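Local coordinates for protein 4-oxalocrotonate decarboxylase NahK (Pseudomonas putida, PDB 5D2K) that catalyses the metal-assisted decarboxylation of 4-oxalocrotonate to 2-oxopent-4-enoate and carbon dioxide in the breakdown of naphthalene, at residues G71-A76 / A207-H212; A115-V120 / D140-T145; S215-L220 / I237-I242. The protein carries 1 engineered substitution. All blocks are in the same frame, centred on the assembly; numbering follows the deposited sequence. Where two conformers were deposited one is given.

Interactions 2 and 3 are buried and meet in one sheet: strand 112-121, which supplies 115-120, lies beside strand 236-238, whose last residues open 237-242. Interaction 2 is strand against strand, built on a ladder of backbone hydrogen bonds broken by one bulge, whereas interaction 3 sets helix 213-225 on that sheet mainly through aliphatic side chains and one serine hydroxyl. Interaction 1 is partly buried and joins two loops through a weak backbone bond and the packing of T73 on V209 and L210. It touches interaction 3 through S74 OG and G241 O, and both reach 2-oxoadipate with backbone N-H groups. Interaction 2 brings instead a carboxylate, that of E116, to the magnesium ion.

Interaction 1 of 3, residues G71-A76 / A207-H212; sequences GLTSWA and AAVLGH. With OOG (2-oxoadipic acid), chain D.
Where the chain leaves strand 65-71 and turns into helix 75-81, beside the 2-oxoadipate pocket, T73 and S74 rest on A208, V209 and L210 of the loop that leads to helix 213-225. T73 makes most of the contact. Its side chain lies next to that of V209 and points the same way, with OG1 3.4 Å from V209 CG1. The first torsion (57°) sets OG1 between the backbone N and the carbonyl carbon; there it also makes a weak hydrogen bond to T239 O. T73 CB meets a second branched side chain at L210 CG, 4.0 Å away, and the backbone adds a bent, weak bond from L210 N to T73 O of 3.0 Å. One residue on, the CA-H of S74 makes a bent contact with A208 O (CA to O 3.1 Å), while the methyl of A208 reaches the CB of S74 at the edge of the contact.

The shape of 207-212 comes from two turns. V209 sits at the centre of an inverse gamma turn and also opens a type I' turn, closed by H212 N on V209 O at 2.9 Å. At G211 a side chain would be pressed against the carbonyl oxygen of L210.

On the ligand side, L72 N gives 2-oxoadipate O3 a nearly straight hydrogen bond of 3.0 Å (167° at the hydrogen). G71 has no CB, and one here would collide with ligand C4. In the conformer given, S74 OG bonds to G241 O and also caps K77 N, tying the N-cap residue to the loop that carries another ligand-binding N-H. The whole is a 2-oxoadipate-binding loop leading from a strand into a helix N-capped by S74, in the pocket of a hydratase/decarboxylase-family enzyme.

Interaction 2 of 3, residues A115-V120 / D140-T145; sequences AEISVV and DYVIPT. With MG (magnesium ion), chain C.
I143 O is gripped by two donors from opposite faces of its carbonyl plane: S118 N across the strands at 2.9 Å, and T145 OG1 from two residues further along its own strand. T145 OG1 in turn accepts from S118 OG at 2.8 Å, so two hydroxyls and a carbonyl form a buried chain of hydrogen bonds, S118 OG to T145 OG1 to I143 O. With chi1 at -52°, OG1 is anti to the carbonyl carbon of T145, beside its backbone N, on the face shared with S118. An alanine in place of T145 would probably leave S118 OG without its acceptor and I143 O with one donor fewer.

Strands 112-121 and 139-149 are antiparallel neighbours in the large mixed sheet of the FAA-hydrolase fold, with E116 opposite T145 and S118 opposite I143. At V120 the pairing is interrupted by a classic beta bulge, where D140 and Y141 both face V120: D140 N bonds to V120 O at 2.8 Å, and Y141 N reaches the same oxygen only weakly. Over one face of the Y141 ring sits V120 CB, 4.0 Å from the centroid and 21° off the normal, displaced toward the rim.

On the other sheet face, I117 CD1 lies near P144 CD. At the far end from the bulge, E116 OE2 binds the magnesium ion at 2.0 Å, alongside E114 and E147, while E116 OE1 accepts a hydrogen bond of 2.7 Å from a water that is itself a metal ligand.

Interaction 3 of 3, residues S215-L220 / I237-I242; sequences SSVAML and IMTGGI. With OOG (2-oxoadipic acid), chain D.
L220 and I237 meet tip to tip where helix 213-225 packs on the face of the sheet at strand 236-238, an alpha-on-beta contact within the FAA-hydrolase fold. L220 CD2 comes to 3.7 Å from I237 CG2 and also lies close to I237 CD1, making this the closest of the aliphatic contacts. V217, one turn earlier in the helix, crosses I237 at about a right angle, with its CG1 4.0 Å from I237 CD1. Both CG1 of V217 and CG of L220 are anti to their backbone N (chi1 177° and 174°), and both side chains reach the isoleucine. The other branch of V217, CG2, lies 3.9 Å from the methyl CG2 of T239. The same helix face spreads over neighbouring strands, L220 onto L68 and M70, V217 onto V119.

Next to this apolar patch is a single polar tie. S216 OG donates to T239 O at 2.8 Å, lying in the carbonyl plane on a lone pair. The CB atoms of the two residues pack behind it, and T239 OG1 is taken up by I117 O of strand 112-121. T239 is thus held between helix and sheet.

The packing does not continue round the helix. S215 and M219, both partly exposed, make no contact with 237-242; S215 touches L132, and M219 touches P86 and L210. Past T239 the second segment also parts from the helix and runs to the 2-oxoadipate pocket. G240 has backbone angles at which a CB would press on T239 O. At G241 a CB would be crowded by 2-oxoadipate O4, the atom to which G241 N donates a bent hydrogen bond of 2.7 Å.

Interaction 1 of 3, residues G71-A76 / A207-H212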
ATOM      1  N   GLY A  71       2.146  -1.405   4.567  1.00 11.97           N
ATOM      2  CA  GLY A  71       2.364  -2.748   4.067  1.00 14.95           C
ATOM      3  C   GLY A  71       2.983  -3.664   5.099  1.00 16.42           C
ATOM      4  O   GLY A  71       3.645  -3.201   6.040  1.00 12.42           O
ATOM      5  N   LEU A  72       2.770  -4.965   4.903  1.00 17.61           N
ATOM      6  CA  LEU A  72       3.301  -5.998   5.784  1.00 19.21           C
ATOM      7  C   LEU A  72       2.823  -5.766   7.212  1.00 16.63           C
ATOM      8  O   LEU A  72       3.611  -5.670   8.152  1.00 16.16           O
ATOM      9  CB  LEU A  72       4.825  -6.036   5.710  1.00 19.65           C
ATOM     10  CG  LEU A  72       5.321  -6.085   4.256  1.00 24.29           C
ATOM     11  CD1 LEU A  72       6.826  -6.169   4.201  1.00 23.64           C
ATOM     12  CD2 LEU A  72       4.670  -7.239   3.472  1.00 23.99           C
ATOM     13  N   THR A  73       1.510  -5.684   7.356  1.00 15.33           N
ATOM     14  CA  THR A  73       0.889  -5.413   8.642  1.00 12.10           C
ATOM     15  C   THR A  73       0.116  -6.624   9.150  1.00 14.98           C
ATOM     16  O   THR A  73      -0.332  -6.650  10.286  1.00 16.74           O
ATOM     17  CB  THR A  73      -0.077  -4.206   8.567  1.00 16.47           C
ATOM     18  OG1 THR A  73      -1.075  -4.438   7.562  1.00 24.05           O
ATOM     19  CG2 THR A  73       0.684  -2.935   8.230  1.00 18.75           C
ATOM     20  N   SER A  74      -0.058  -7.617   8.291  1.00 21.12           N
ATOM     21  CA  SER A  74      -0.816  -8.813   8.654  0.65 20.39           C
ATOM     22  C   SER A  74       0.084 -10.036   8.649  1.00 21.05           C
ATOM     23  O   SER A  74       1.074 -10.084   7.919  1.00 23.41           O
ATOM     24  CB  SER A  74      -2.004  -9.028   7.703  0.65 21.11           C
ATOM     25  OG  SER A  74      -1.577  -9.437   6.411  0.65 12.76           O
ATOM     26  N   TRP A  75      -0.264 -11.022   9.466  1.00 19.64           N
ATOM     27  CA  TRP A  75       0.507 -12.253   9.518  1.00 21.37           C
ATOM     28  C   TRP A  75       0.585 -12.868   8.124  1.00 24.66           C
ATOM     29  O   TRP A  75       1.649 -13.310   7.684  1.00 22.50           O
ATOM     30  CB  TRP A  75      -0.117 -13.238  10.511  1.00 22.74           C
ATOM     31  CG  TRP A  75       0.686 -14.485  10.697  1.00 28.51           C
ATOM     32  CD1 TRP A  75       1.649 -14.710  11.641  1.00 36.36           C
ATOM     33  CD2 TRP A  75       0.600 -15.683   9.916  1.00 31.59           C
ATOM     34  NE1 TRP A  75       2.167 -15.976  11.495  1.00 41.13           N
ATOM     35  CE2 TRP A  75       1.541 -16.593  10.442  1.00 32.98           C
ATOM     36  CE3 TRP A  75      -0.180 -16.074   8.823  1.00 26.43           C
ATOM     37  CZ2 TRP A  75       1.723 -17.867   9.911  1.00 32.98           C
ATOM     38  CZ3 TRP A  75       0.007 -17.336   8.294  1.00 28.92           C
ATOM     39  CH2 TRP A  75       0.947 -18.219   8.841  1.00 36.16           C
ATOM     40  N   ALA A  76      -0.551 -12.868   7.429  1.00 20.01           N
ATOM     41  CA  ALA A  76      -0.650 -13.483   6.112  1.00 22.70           C
ATOM     42  C   ALA A  76       0.321 -12.840   5.125  1.00 21.43           C
ATOM     43  O   ALA A  76       1.022 -13.538   4.396  1.00 23.00           O
ATOM     44  CB  ALA A  76      -2.086 -13.396   5.590  1.00 20.59           C
ATOM     45  N   ALA A 207      -9.069  -7.549  11.807  1.00 12.39           N
ATOM     46  CA  ALA A 207      -8.138  -7.765  12.917  1.00 13.59           C
ATOM     47  C   ALA A 207      -6.778  -8.303  12.470  1.00 12.57           C
ATOM     48  O   ALA A 207      -5.789  -8.175  13.190  1.00 15.27           O
ATOM     49  CB  ALA A 207      -8.759  -8.708  13.936  1.00 13.48           C
ATOM     50  N   ALA A 208      -6.717  -8.897  11.279  1.00 11.37           N
ATOM     51  CA  ALA A 208      -5.448  -9.378  10.734  1.00 14.26           C
ATOM     52  C   ALA A 208      -4.416  -8.249  10.589  1.00 14.20           C
ATOM     53  O   ALA A 208      -3.214  -8.482  10.653  1.00 17.99           O
ATOM     54  CB  ALA A 208      -5.680 -10.059   9.391  1.00 16.60           C
ATOM     55  N   VAL A 209      -4.894  -7.028  10.410  1.00 10.56           N
ATOM     56  CA  VAL A 209      -4.019  -5.865  10.307  1.00 11.84           C
ATOM     57  C   VAL A 209      -3.630  -5.374  11.708  1.00 16.19           C
ATOM     58  O   VAL A 209      -4.325  -4.556  12.300  1.00 14.19           O
ATOM     59  CB  VAL A 209      -4.722  -4.748   9.495  1.00 12.05           C
ATOM     60  CG1 VAL A 209      -3.844  -3.500   9.366  1.00 13.67           C
ATOM     61  CG2 VAL A 209      -5.102  -5.281   8.119  1.00 13.52           C
ATOM     62  N   LEU A 210      -2.534  -5.917  12.240  1.00 15.28           N
ATOM     63  CA  LEU A 210      -1.975  -5.503  13.537  1.00 16.45           C
ATOM     64  C   LEU A 210      -2.942  -5.604  14.712  1.00 16.76           C
ATOM     65  O   LEU A 210      -2.765  -4.927  15.728  1.00 20.57           O
ATOM     66  CB  LEU A 210      -1.447  -4.068  13.446  1.00 18.74           C
ATOM     67  CG  LEU A 210      -0.259  -3.842  12.514  1.00 17.31           C
ATOM     68  CD1 LEU A 210       0.084  -2.363  12.417  1.00 18.74           C
ATOM     69  CD2 LEU A 210       0.958  -4.628  12.984  1.00 20.71           C
ATOM     70  N   GLY A 211      -3.963  -6.451  14.601  1.00 15.55           N
ATOM     71  CA  GLY A 211      -4.955  -6.572  15.656  1.00 15.18           C
ATOM     72  C   GLY A 211      -6.143  -5.643  15.477  1.00 14.30           C
ATOM     73  O   GLY A 211      -7.218  -5.874  16.026  1.00 15.66           O
ATOM     74  N   HIS A 212      -5.934  -4.569  14.715  1.00 14.01           N
ATOM     75  CA  HIS A 212      -6.969  -3.570  14.459  1.00 12.39           C
ATOM     76  C   HIS A 212      -6.471  -2.636  13.361  1.00 10.42           C
ATOM     77  O   HIS A 212      -5.393  -2.083  13.501  1.00 12.68           O
ATOM     78  CB  HIS A 212      -7.279  -2.747  15.715  1.00 11.94           C
ATOM     79  CG  HIS A 212      -8.612  -2.079  15.673  1.00 12.90           C
ATOM     80  ND1 HIS A 212      -8.927  -1.084  14.768  1.00 11.61           N
ATOM     81  CD2 HIS A 212      -9.726  -2.274  16.421  1.00 10.95           C
ATOM     82  CE1 HIS A 212     -10.179  -0.703  14.961  1.00 13.61           C
ATOM     83  NE2 HIS A 212     -10.685  -1.417  15.950  1.00 11.74           N
TER
HETATM   84  C2  OOG D 302       4.790  -5.107  -0.425  1.00 22.99           C
HETATM   85  C3  OOG D 302       3.432  -4.434  -0.316  1.00 26.41           C
HETATM   86  C4  OOG D 302       2.773  -4.765   1.007  1.00 22.44           C
HETATM   87  C6  OOG D 302       0.387  -4.912   2.050  1.00 17.49           C
HETATM   88  O4  OOG D 302      -0.806  -4.529   2.069  1.00 16.59           O
HETATM   89  O3  OOG D 302       0.790  -5.798   2.846  1.00 20.41           O
HETATM   90  C5  OOG D 302       1.333  -4.305   1.043  1.00 16.99           C
HETATM   91  C1  OOG D 302       4.665  -6.408  -1.192  1.00 30.42           C
HETATM   92  O1  OOG D 302       5.259  -6.566  -2.299  1.00 26.12           O
HETATM   93  O2  OOG D 302       3.968  -7.340  -0.712  1.00 31.38           O
HETATM   94  O5  OOG D 302       0.894  -3.459   0.294  1.00 13.72           O

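Interaction 2 of 3, residues A115-V120 / D140-T145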
ATOM      1  N   ALA A 115      -6.952  -7.493  -0.536  1.00 10.93           N
ATOM      2  CA  ALA A 115      -8.131  -6.821   0.009  1.00 10.58           C
ATOM      3  C   ALA A 115      -7.788  -6.022   1.261  1.00 11.03           C
ATOM      4  O   ALA A 115      -7.156  -6.539   2.181  1.00 11.34           O
ATOM      5  CB  ALA A 115      -9.222  -7.834   0.315  1.00 13.36           C
ATOM      6  N   GLU A 116      -8.194  -4.753   1.289  1.00  8.57           N
ATOM      7  CA  GLU A 116      -7.853  -3.865   2.411  1.00 10.37           C
ATOM      8  C   GLU A 116      -9.028  -3.007   2.841  1.00  9.23           C
ATOM      9  O   GLU A 116     -10.039  -2.915   2.142  1.00  9.99           O
ATOM     10  CB  GLU A 116      -6.666  -2.948   2.047  1.00 10.32           C
ATOM     11  CG  GLU A 116      -5.530  -3.693   1.345  1.00  9.33           C
ATOM     12  CD  GLU A 116      -4.179  -3.012   1.378  1.00 12.26           C
ATOM     13  OE1 GLU A 116      -3.976  -2.032   2.122  1.00 10.22           O
ATOM     14  OE2 GLU A 116      -3.289  -3.504   0.662  1.00 13.43           O
ATOM     15  N   ILE A 117      -8.896  -2.381   4.004  1.00  9.15           N
ATOM     16  CA  ILE A 117      -9.840  -1.343   4.374  1.00  9.38           C
ATOM     17  C   ILE A 117      -9.056  -0.038   4.538  1.00 10.62           C
ATOM     18  O   ILE A 117      -7.971   0.006   5.144  1.00 10.96           O
ATOM     19  CB  ILE A 117     -10.664  -1.722   5.648  1.00 11.40           C
ATOM     20  CG1 ILE A 117     -11.802  -0.719   5.885  1.00 12.29           C
ATOM     21  CG2 ILE A 117      -9.784  -1.851   6.864  1.00 12.57           C
ATOM     22  CD1 ILE A 117     -12.890  -0.716   4.786  1.00 13.92           C
ATOM     23  N   SER A 118      -9.573   1.011   3.912  1.00  9.70           N
ATOM     24  CA  SER A 118      -8.930   2.315   3.988  1.00  8.48           C
ATOM     25  C   SER A 118      -9.726   3.266   4.849  1.00 10.42           C
ATOM     26  O   SER A 118     -10.920   3.060   5.083  1.00  9.53           O
ATOM     27  CB  SER A 118      -8.767   2.929   2.598  1.00 10.28           C
ATOM     28  OG  SER A 118      -8.038   2.069   1.758  1.00  9.84           O
ATOM     29  N   VAL A 119      -9.053   4.317   5.301  1.00  9.79           N
ATOM     30  CA  VAL A 119      -9.711   5.398   6.031  1.00  9.92           C
ATOM     31  C   VAL A 119      -9.355   6.729   5.397  1.00  9.75           C
ATOM     32  O   VAL A 119      -8.327   6.853   4.728  1.00 10.60           O
ATOM     33  CB  VAL A 119      -9.318   5.434   7.540  1.00 10.70           C
ATOM     34  CG1 VAL A 119      -9.733   4.145   8.233  1.00 11.53           C
ATOM     35  CG2 VAL A 119      -7.817   5.698   7.716  1.00 11.29           C
ATOM     36  N   VAL A 120     -10.227   7.714   5.583  1.00  8.02           N
ATOM     37  CA  VAL A 120      -9.893   9.103   5.279  1.00  7.62           C
ATOM     38  C   VAL A 120      -9.928   9.860   6.590  1.00  9.25           C
ATOM     39  O   VAL A 120     -10.880   9.733   7.345  1.00  9.48           O
ATOM     40  CB  VAL A 120     -10.872   9.722   4.247  1.00  9.60           C
ATOM     41  CG1 VAL A 120     -10.692  11.231   4.154  1.00 11.01           C
ATOM     42  CG2 VAL A 120     -10.637   9.099   2.880  1.00 14.40           C
ATOM     43  N   ASP A 140     -12.565  10.072   9.541  1.00 10.87           N
ATOM     44  CA  ASP A 140     -13.776  10.644   8.949  1.00  9.20           C
ATOM     45  C   ASP A 140     -14.701   9.529   8.482  1.00 13.21           C
ATOM     46  O   ASP A 140     -15.848   9.436   8.920  1.00 19.25           O
ATOM     47  CB  ASP A 140     -13.379  11.565   7.782  1.00 12.10           C
ATOM     48  CG  ASP A 140     -14.468  12.552   7.396  1.00 17.59           C
ATOM     49  OD1 ASP A 140     -15.611  12.409   7.868  1.00 18.12           O
ATOM     50  OD2 ASP A 140     -14.155  13.472   6.608  1.00 17.89           O
ATOM     51  N   TYR A 141     -14.196   8.668   7.611  1.00 10.26           N
ATOM     52  CA  TYR A 141     -14.980   7.532   7.130  1.00 11.01           C
ATOM     53  C   TYR A 141     -14.053   6.434   6.602  1.00 10.43           C
ATOM     54  O   TYR A 141     -12.830   6.612   6.529  1.00 10.47           O
ATOM     55  CB  TYR A 141     -15.983   7.976   6.053  1.00 13.10           C
ATOM     56  CG  TYR A 141     -15.377   8.706   4.869  1.00 12.65           C
ATOM     57  CD1 TYR A 141     -15.130  10.078   4.921  1.00 10.78           C
ATOM     58  CD2 TYR A 141     -15.078   8.030   3.694  1.00 11.53           C
ATOM     59  CE1 TYR A 141     -14.578  10.752   3.838  1.00 11.74           C
ATOM     60  CE2 TYR A 141     -14.526   8.694   2.600  1.00 11.74           C
ATOM     61  CZ  TYR A 141     -14.282  10.051   2.683  1.00 14.21           C
ATOM     62  OH  TYR A 141     -13.736  10.705   1.601  1.00 13.45           O
ATOM     63  N   VAL A 142     -14.640   5.293   6.261  1.00 10.30           N
ATOM     64  CA  VAL A 142     -13.875   4.135   5.814  1.00 10.90           C
ATOM     65  C   VAL A 142     -14.239   3.794   4.366  1.00 12.04           C
ATOM     66  O   VAL A 142     -15.351   4.092   3.927  1.00 13.05           O
ATOM     67  CB  VAL A 142     -14.116   2.927   6.736  1.00 13.64           C
ATOM     68  CG1 VAL A 142     -13.948   3.356   8.200  1.00 15.37           C
ATOM     69  CG2 VAL A 142     -15.496   2.335   6.494  1.00 16.37           C
ATOM     70  N   ILE A 143     -13.286   3.200   3.641  1.00  9.61           N
ATOM     71  CA  ILE A 143     -13.435   2.896   2.217  0.56 11.36           C
ATOM     72  C   ILE A 143     -12.917   1.503   1.874  1.00 10.76           C
ATOM     73  O   ILE A 143     -11.715   1.260   1.961  1.00 10.63           O
ATOM     74  CB  ILE A 143     -12.670   3.915   1.345  0.56 12.10           C
ATOM     75  CG1 ILE A 143     -13.220   5.330   1.552  0.56 11.17           C
ATOM     76  CG2 ILE A 143     -12.728   3.526  -0.126  0.56 12.78           C
ATOM     77  CD1 ILE A 143     -12.420   6.384   0.820  0.56 14.69           C
ATOM     78  N   PRO A 144     -13.821   0.584   1.475  1.00  9.06           N
ATOM     79  CA  PRO A 144     -13.350  -0.715   0.966  1.00  9.95           C
ATOM     80  C   PRO A 144     -12.409  -0.504  -0.214  1.00 10.67           C
ATOM     81  O   PRO A 144     -12.752   0.252  -1.122  1.00  9.51           O
ATOM     82  CB  PRO A 144     -14.641  -1.412   0.538  1.00  9.22           C
ATOM     83  CG  PRO A 144     -15.677  -0.860   1.493  1.00  8.94           C
ATOM     84  CD  PRO A 144     -15.290   0.623   1.595  1.00 10.10           C
ATOM     85  N   THR A 145     -11.228  -1.118  -0.174  1.00  7.71           N
ATOM     86  CA  THR A 145     -10.199  -0.857  -1.178  1.00  8.25           C
ATOM     87  C   THR A 145      -9.430  -2.125  -1.518  1.00 10.40           C
ATOM     88  O   THR A 145      -8.950  -2.821  -0.621  1.00 12.33           O
ATOM     89  CB  THR A 145      -9.176   0.202  -0.691  1.00  9.32           C
ATOM     90  OG1 THR A 145      -9.855   1.378  -0.243  1.00 10.25           O
ATOM     91  CG2 THR A 145      -8.200   0.591  -1.805  1.00 11.61           C
TER
HETATM   92 MG    MG C 301      -1.299  -3.387   0.387  1.00 12.55          MG
HETATM   93  O   HOH W   1      -1.317  -1.717   1.643  1.00 12.84           O

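Interaction 3 of 3, residues S215-L220 / I237-I242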
ATOM      1  N   SER A 215      -4.746   0.501  14.354  1.00  9.83           N
ATOM      2  CA  SER A 215      -3.380   0.413  14.887  1.00  9.81           C
ATOM      3  C   SER A 215      -2.356   0.628  13.783  1.00 11.35           C
ATOM      4  O   SER A 215      -1.247   1.095  14.026  1.00 10.99           O
ATOM      5  CB  SER A 215      -3.135  -0.938  15.570  1.00 10.87           C
ATOM      6  OG  SER A 215      -3.911  -1.044  16.765  1.00 12.81           O
ATOM      7  N   SER A 216      -2.733   0.270  12.560  1.00 11.03           N
ATOM      8  CA  SER A 216      -1.886   0.526  11.411  1.00  9.45           C
ATOM      9  C   SER A 216      -1.729   2.028  11.160  1.00 11.74           C
ATOM     10  O   SER A 216      -0.638   2.502  10.809  1.00 11.13           O
ATOM     11  CB  SER A 216      -2.475  -0.171  10.183  1.00 11.10           C
ATOM     12  OG  SER A 216      -1.609  -0.022   9.072  1.00 10.60           O
ATOM     13  N   VAL A 217      -2.825   2.767  11.331  1.00  9.76           N
ATOM     14  CA  VAL A 217      -2.818   4.220  11.202  1.00  7.98           C
ATOM     15  C   VAL A 217      -1.892   4.836  12.266  1.00 12.44           C
ATOM     16  O   VAL A 217      -1.101   5.733  11.968  1.00 10.47           O
ATOM     17  CB  VAL A 217      -4.244   4.818  11.322  1.00 10.20           C
ATOM     18  CG1 VAL A 217      -4.201   6.351  11.257  1.00 10.09           C
ATOM     19  CG2 VAL A 217      -5.153   4.272  10.225  1.00 11.58           C
ATOM     20  N   ALA A 218      -1.993   4.359  13.506  1.00 11.87           N
ATOM     21  CA  ALA A 218      -1.115   4.856  14.570  1.00 11.17           C
ATOM     22  C   ALA A 218       0.340   4.567  14.221  1.00 10.83           C
ATOM     23  O   ALA A 218       1.210   5.431  14.363  1.00 11.06           O
ATOM     24  CB  ALA A 218      -1.487   4.220  15.927  1.00 10.37           C
ATOM     25  N   MET A 219       0.598   3.359  13.730  1.00 11.53           N
ATOM     26  CA  MET A 219       1.957   2.989  13.369  0.61 10.25           C
ATOM     27  C   MET A 219       2.491   3.872  12.241  1.00 11.54           C
ATOM     28  O   MET A 219       3.650   4.281  12.269  1.00 10.33           O
ATOM     29  CB  MET A 219       2.034   1.521  12.967  0.61 12.36           C
ATOM     30  CG  MET A 219       3.445   1.080  12.672  0.61 12.45           C
ATOM     31  SD  MET A 219       3.583  -0.676  12.357  0.61 14.69           S
ATOM     32  CE  MET A 219       3.180  -1.309  13.985  0.61 11.22           C
ATOM     33  N   LEU A 220       1.648   4.175  11.257  1.00 11.05           N
ATOM     34  CA  LEU A 220       2.061   5.054  10.168  1.00  9.50           C
ATOM     35  C   LEU A 220       2.478   6.427  10.706  1.00  9.15           C
ATOM     36  O   LEU A 220       3.504   6.971  10.285  1.00 10.73           O
ATOM     37  CB  LEU A 220       0.936   5.196   9.132  1.00  8.98           C
ATOM     38  CG  LEU A 220       1.131   6.186   7.981  1.00  8.06           C
ATOM     39  CD1 LEU A 220       2.337   5.784   7.127  1.00 10.96           C
ATOM     40  CD2 LEU A 220      -0.125   6.237   7.133  1.00 10.00           C
ATOM     41  N   ILE A 237      -5.753   6.621   3.623  1.00  7.75           N
ATOM     42  CA  ILE A 237      -4.775   5.628   4.087  1.00  8.77           C
ATOM     43  C   ILE A 237      -5.255   4.203   3.858  1.00  9.58           C
ATOM     44  O   ILE A 237      -6.289   3.802   4.394  1.00 10.10           O
ATOM     45  CB  ILE A 237      -4.472   5.779   5.601  1.00  8.49           C
ATOM     46  CG1 ILE A 237      -4.103   7.219   5.953  1.00  8.68           C
ATOM     47  CG2 ILE A 237      -3.380   4.793   6.041  1.00 12.32           C
ATOM     48  CD1 ILE A 237      -4.020   7.437   7.459  1.00 11.07           C
ATOM     49  N   MET A 238      -4.489   3.426   3.101  1.00  8.07           N
ATOM     50  CA  MET A 238      -4.770   1.998   2.936  1.00 10.08           C
ATOM     51  C   MET A 238      -4.039   1.250   4.037  1.00  9.56           C
ATOM     52  O   MET A 238      -2.813   1.316   4.106  1.00 12.51           O
ATOM     53  CB  MET A 238      -4.319   1.506   1.559  1.00 13.52           C
ATOM     54  CG  MET A 238      -5.032   2.188   0.416  1.00 12.65           C
ATOM     55  SD  MET A 238      -4.577   1.482  -1.190  1.00 15.28           S
ATOM     56  CE  MET A 238      -4.829  -0.229  -0.917  1.00 12.84           C
ATOM     57  N   THR A 239      -4.764   0.540   4.901  1.00  9.25           N
ATOM     58  CA  THR A 239      -4.148   0.115   6.156  1.00  8.91           C
ATOM     59  C   THR A 239      -3.433  -1.226   6.103  1.00 10.07           C
ATOM     60  O   THR A 239      -2.720  -1.570   7.048  1.00  9.60           O
ATOM     61  CB  THR A 239      -5.189   0.086   7.317  1.00  8.00           C
ATOM     62  OG1 THR A 239      -6.247  -0.836   7.027  1.00 10.07           O
ATOM     63  CG2 THR A 239      -5.778   1.491   7.562  1.00 10.15           C
ATOM     64  N   GLY A 240      -3.573  -1.971   4.999  1.00  8.86           N
ATOM     65  CA  GLY A 240      -2.830  -3.218   4.836  1.00  8.62           C
ATOM     66  C   GLY A 240      -3.627  -4.405   4.311  1.00 10.76           C
ATOM     67  O   GLY A 240      -4.831  -4.518   4.511  1.00 10.85           O
ATOM     68  N   GLY A 241      -2.934  -5.300   3.619  1.00 12.96           N
ATOM     69  CA  GLY A 241      -3.581  -6.478   3.065  1.00 11.62           C
ATOM     70  C   GLY A 241      -4.084  -7.362   4.181  1.00 12.69           C
ATOM     71  O   GLY A 241      -3.324  -7.757   5.077  1.00 17.59           O
ATOM     72  N   ILE A 242      -5.374  -7.662   4.138  1.00 10.35           N
ATOM     73  CA  ILE A 242      -5.987  -8.476   5.173  1.00 16.24           C
ATOM     74  C   ILE A 242      -5.623  -9.942   4.926  1.00 21.62           C
ATOM     75  O   ILE A 242      -5.424 -10.715   5.868  1.00 23.61           O
ATOM     76  CB  ILE A 242      -7.505  -8.235   5.222  1.00 13.64           C
ATOM     77  CG1 ILE A 242      -7.771  -6.842   5.815  1.00 14.80           C
ATOM     78  CG2 ILE A 242      -8.203  -9.287   6.078  1.00 17.18           C
ATOM     79  CD1 ILE A 242      -9.167  -6.281   5.596  1.00 15.69           C
TER
HETATM   80  C2  OOG D 302       4.790  -5.107  -0.425  1.00 22.99           C
HETATM   81  C3  OOG D 302       3.432  -4.434  -0.316  1.00 26.41           C
HETATM   82  C4  OOG D 302       2.773  -4.765   1.007  1.00 22.44           C
HETATM   83  C6  OOG D 302       0.387  -4.912   2.050  1.00 17.49           C
HETATM   84  O4  OOG D 302      -0.806  -4.529   2.069  1.00 16.59           O
HETATM   85  O3  OOG D 302       0.790  -5.798   2.846  1.00 20.41           O
HETATM   86  C5  OOG D 302       1.333  -4.305   1.043  1.00 16.99           C
HETATM   87  C1  OOG D 302       4.665  -6.408  -1.192  1.00 30.42           C
HETATM   88  O1  OOG D 302       5.259  -6.566  -2.299  1.00 26.12           O
HETATM   89  O2  OOG D 302       3.968  -7.340  -0.712  1.00 31.38           O
HETATM   90  O5  OOG D 302       0.894  -3.459   0.294  1.00 13.72           O